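Long-range contact in tubulin-like protein CetZ2 (Haloferax volcanii, PDB 4B45), which binds GTP and takes part in controlling cell shape as a tubulin-like protein of an archaeon: residues L225-A230 against A311-L316. Residues are numbered along the deposited sequence; the frame is centred on the assembly and turned at random.
Sequences LGYASA and ASLVLL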
ATOM      1  N   LEU A 225       5.630   4.136  -1.629  1.00 34.40           N
ATOM      2  CA  LEU A 225       6.284   3.035  -2.312  1.00 40.09           C
ATOM      3  C   LEU A 225       6.503   3.388  -3.762  1.00 40.99           C
ATOM      4  O   LEU A 225       5.549   3.566  -4.499  1.00 39.12           O
ATOM      5  CB  LEU A 225       5.468   1.745  -2.194  1.00 39.10           C
ATOM      6  CG  LEU A 225       6.169   0.511  -2.788  1.00 44.48           C
ATOM      7  CD1 LEU A 225       7.589   0.330  -2.197  1.00 41.43           C
ATOM      8  CD2 LEU A 225       5.350  -0.781  -2.619  1.00 39.58           C
ATOM      9  N   GLY A 226       7.766   3.497  -4.163  1.00 40.25           N
ATOM     10  CA  GLY A 226       8.094   3.889  -5.516  1.00 34.14           C
ATOM     11  C   GLY A 226       8.411   2.711  -6.414  1.00 40.06           C
ATOM     12  O   GLY A 226       8.987   1.711  -5.973  1.00 43.71           O
ATOM     13  N   TYR A 227       8.050   2.834  -7.687  1.00 40.90           N
ATOM     14  CA  TYR A 227       8.363   1.800  -8.663  1.00 40.53           C
ATOM     15  C   TYR A 227       8.669   2.380 -10.051  1.00 48.41           C
ATOM     16  O   TYR A 227       7.998   3.313 -10.516  1.00 43.19           O
ATOM     17  CB  TYR A 227       7.224   0.786  -8.736  1.00 44.19           C
ATOM     18  CG  TYR A 227       7.412  -0.293  -9.778  1.00 45.95           C
ATOM     19  CD1 TYR A 227       8.181  -1.410  -9.511  1.00 45.40           C
ATOM     20  CD2 TYR A 227       6.808  -0.192 -11.030  1.00 49.95           C
ATOM     21  CE1 TYR A 227       8.354  -2.403 -10.465  1.00 50.26           C
ATOM     22  CE2 TYR A 227       6.978  -1.171 -11.990  1.00 45.59           C
ATOM     23  CZ  TYR A 227       7.756  -2.273 -11.701  1.00 46.70           C
ATOM     24  OH  TYR A 227       7.919  -3.261 -12.647  1.00 51.49           O
ATOM     25  N   ALA A 228       9.707   1.843 -10.692  1.00 49.54           N
ATOM     26  CA  ALA A 228       9.981   2.123 -12.105  1.00 52.09           C
ATOM     27  C   ALA A 228      10.805   0.997 -12.715  1.00 51.95           C
ATOM     28  O   ALA A 228      11.575   0.336 -12.010  1.00 49.32           O
ATOM     29  CB  ALA A 228      10.692   3.466 -12.282  1.00 43.67           C
ATOM     30  N   SER A 229      10.647   0.774 -14.018  1.00 51.90           N
ATOM     31  CA  SER A 229      11.358  -0.319 -14.687  1.00 49.05           C
ATOM     32  C   SER A 229      11.933   0.072 -16.043  1.00 51.84           C
ATOM     33  O   SER A 229      11.564   1.089 -16.629  1.00 49.53           O
ATOM     34  CB  SER A 229      10.458  -1.544 -14.850  1.00 51.77           C
ATOM     35  OG  SER A 229       9.507  -1.336 -15.882  1.00 52.96           O
ATOM     36  N   ALA A 230      12.841  -0.759 -16.536  1.00 53.27           N
ATOM     37  CA  ALA A 230      13.522  -0.494 -17.796  1.00 51.39           C
ATOM     38  C   ALA A 230      13.945  -1.808 -18.405  1.00 51.84           C
ATOM     39  O   ALA A 230      14.175  -2.789 -17.689  1.00 49.94           O
ATOM     40  CB  ALA A 230      14.734   0.358 -17.557  1.00 42.63           C
ATOM     41  N   ALA A 311      14.064  -3.419 -12.395  1.00 42.75           N
ATOM     42  CA  ALA A 311      13.254  -2.395 -11.758  1.00 46.83           C
ATOM     43  C   ALA A 311      13.836  -2.011 -10.419  1.00 42.98           C
ATOM     44  O   ALA A 311      14.522  -2.810  -9.792  1.00 46.76           O
ATOM     45  CB  ALA A 311      11.806  -2.854 -11.605  1.00 43.05           C
ATOM     46  N   SER A 312      13.576  -0.773 -10.012  1.00 41.78           N
ATOM     47  CA  SER A 312      13.849  -0.333  -8.660  1.00 40.91           C
ATOM     48  C   SER A 312      12.517  -0.206  -7.934  1.00 41.31           C
ATOM     49  O   SER A 312      11.556   0.398  -8.432  1.00 38.79           O
ATOM     50  CB  SER A 312      14.572   1.011  -8.632  1.00 43.99           C
ATOM     51  OG  SER A 312      15.811   0.934  -9.311  1.00 67.93           O
ATOM     52  N   LEU A 313      12.466  -0.790  -6.754  1.00 39.53           N
ATOM     53  CA  LEU A 313      11.294  -0.709  -5.920  1.00 41.42           C
ATOM     54  C   LEU A 313      11.810  -0.059  -4.659  1.00 40.62           C
ATOM     55  O   LEU A 313      12.658  -0.631  -3.970  1.00 45.73           O
ATOM     56  CB  LEU A 313      10.793  -2.114  -5.638  1.00 43.11           C
ATOM     57  CG  LEU A 313       9.498  -2.330  -4.873  1.00 43.30           C
ATOM     58  CD1 LEU A 313       8.298  -1.929  -5.740  1.00 45.59           C
ATOM     59  CD2 LEU A 313       9.412  -3.795  -4.464  1.00 47.85           C
ATOM     60  N   VAL A 314      11.357   1.160  -4.387  1.00 36.69           N
ATOM     61  CA  VAL A 314      11.861   1.912  -3.239  1.00 39.03           C
ATOM     62  C   VAL A 314      10.779   2.249  -2.223  1.00 44.84           C
ATOM     63  O   VAL A 314       9.880   3.029  -2.513  1.00 41.37           O
ATOM     64  CB  VAL A 314      12.513   3.222  -3.678  1.00 39.62           C
ATOM     65  CG1 VAL A 314      12.989   3.988  -2.464  1.00 44.45           C
ATOM     66  CG2 VAL A 314      13.690   2.937  -4.624  1.00 38.64           C
ATOM     67  N   LEU A 315      10.892   1.672  -1.027  1.00 39.49           N
ATOM     68  CA  LEU A 315       9.990   1.964   0.080  1.00 38.57           C
ATOM     69  C   LEU A 315      10.564   3.119   0.876  1.00 41.25           C
ATOM     70  O   LEU A 315      11.735   3.094   1.248  1.00 36.49           O
ATOM     71  CB  LEU A 315       9.840   0.731   0.989  1.00 40.47           C
ATOM     72  CG  LEU A 315       8.983   0.916   2.252  1.00 46.73           C
ATOM     73  CD1 LEU A 315       7.524   1.263   1.899  1.00 31.51           C
ATOM     74  CD2 LEU A 315       9.055  -0.309   3.189  1.00 44.33           C
ATOM     75  N   LEU A 316       9.752   4.146   1.111  1.00 40.56           N
ATOM     76  CA  LEU A 316      10.179   5.291   1.902  1.00 37.67           C
ATOM     77  C   LEU A 316       9.350   5.369   3.167  1.00 39.52           C
ATOM     78  O   LEU A 316       8.127   5.507   3.106  1.00 45.36           O
ATOM     79  CB  LEU A 316      10.010   6.577   1.098  1.00 38.28           C
ATOM     80  CG  LEU A 316      10.743   6.586  -0.245  1.00 43.50           C
ATOM     81  CD1 LEU A 316       9.983   7.382  -1.270  1.00 43.58           C
ATOM     82  CD2 LEU A 316      12.140   7.155  -0.066  1.00 37.73           C
TER
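Strands 225-230 and 311-316 run antiparallel, their axes 4.6 Å apart and 168° between directions, joined by two hydrogen-bonded pairs, Gly226 with Val314 and Ala228 with Ser312. The bond from Gly226 N to Val314 O is short and nearly straight, 2.7 Å with 175° at the hydrogen, whereas Ala228 N reaches Ser312 O at 3.3 Å. Between them, Leu313 CA lies 3.3 Å from Gly226 O in a CA-H...O contact.

The side chains show how the non-hydrogen-bonded pairs of such a sheet build one largely apolar face: Leu225, Tyr227 and Ser229 stand beside Leu315, Leu313 and Ala311. The ring of Tyr227, its CG anti to the backbone N (chi1 177°), stands up from its own strand and meets the Leu313 side chain at a slant, with CD1 3.8 Å from Leu313 CD1 and CE1 3.7 Å from Ala311 CB. Ala311 CB also meets Ser229 CB at 3.8 Å, while Ser229 OG hydrogen-bonds to Arg309. An alanine in place of Tyr227 would probably leave a gap beside Ala311 CB and Leu313 CD1, the leucine methyl then being freer to turn. Leu225 leans across by its CD1, which rests 3.9 Å from Leu315 CB and close to Leu313 CG.

Helix 175-196 covers this face through Arg188, Arg189 and Leu192, while helix 210-217 packs on Leu315. On the other face, where Gly226 has no side chain, Val314 meets helix 240-252 and Ser312 OG hydrogen-bonds to Thr246 and Thr247. Strand 263-272 continues the sheet beyond 311-316. A mixed sheet with helices on both faces, one of them the long helix that runs between the GTPase and C-terminal parts, is characteristic of the C-terminal domain of the tubulin/FtsZ superfamily.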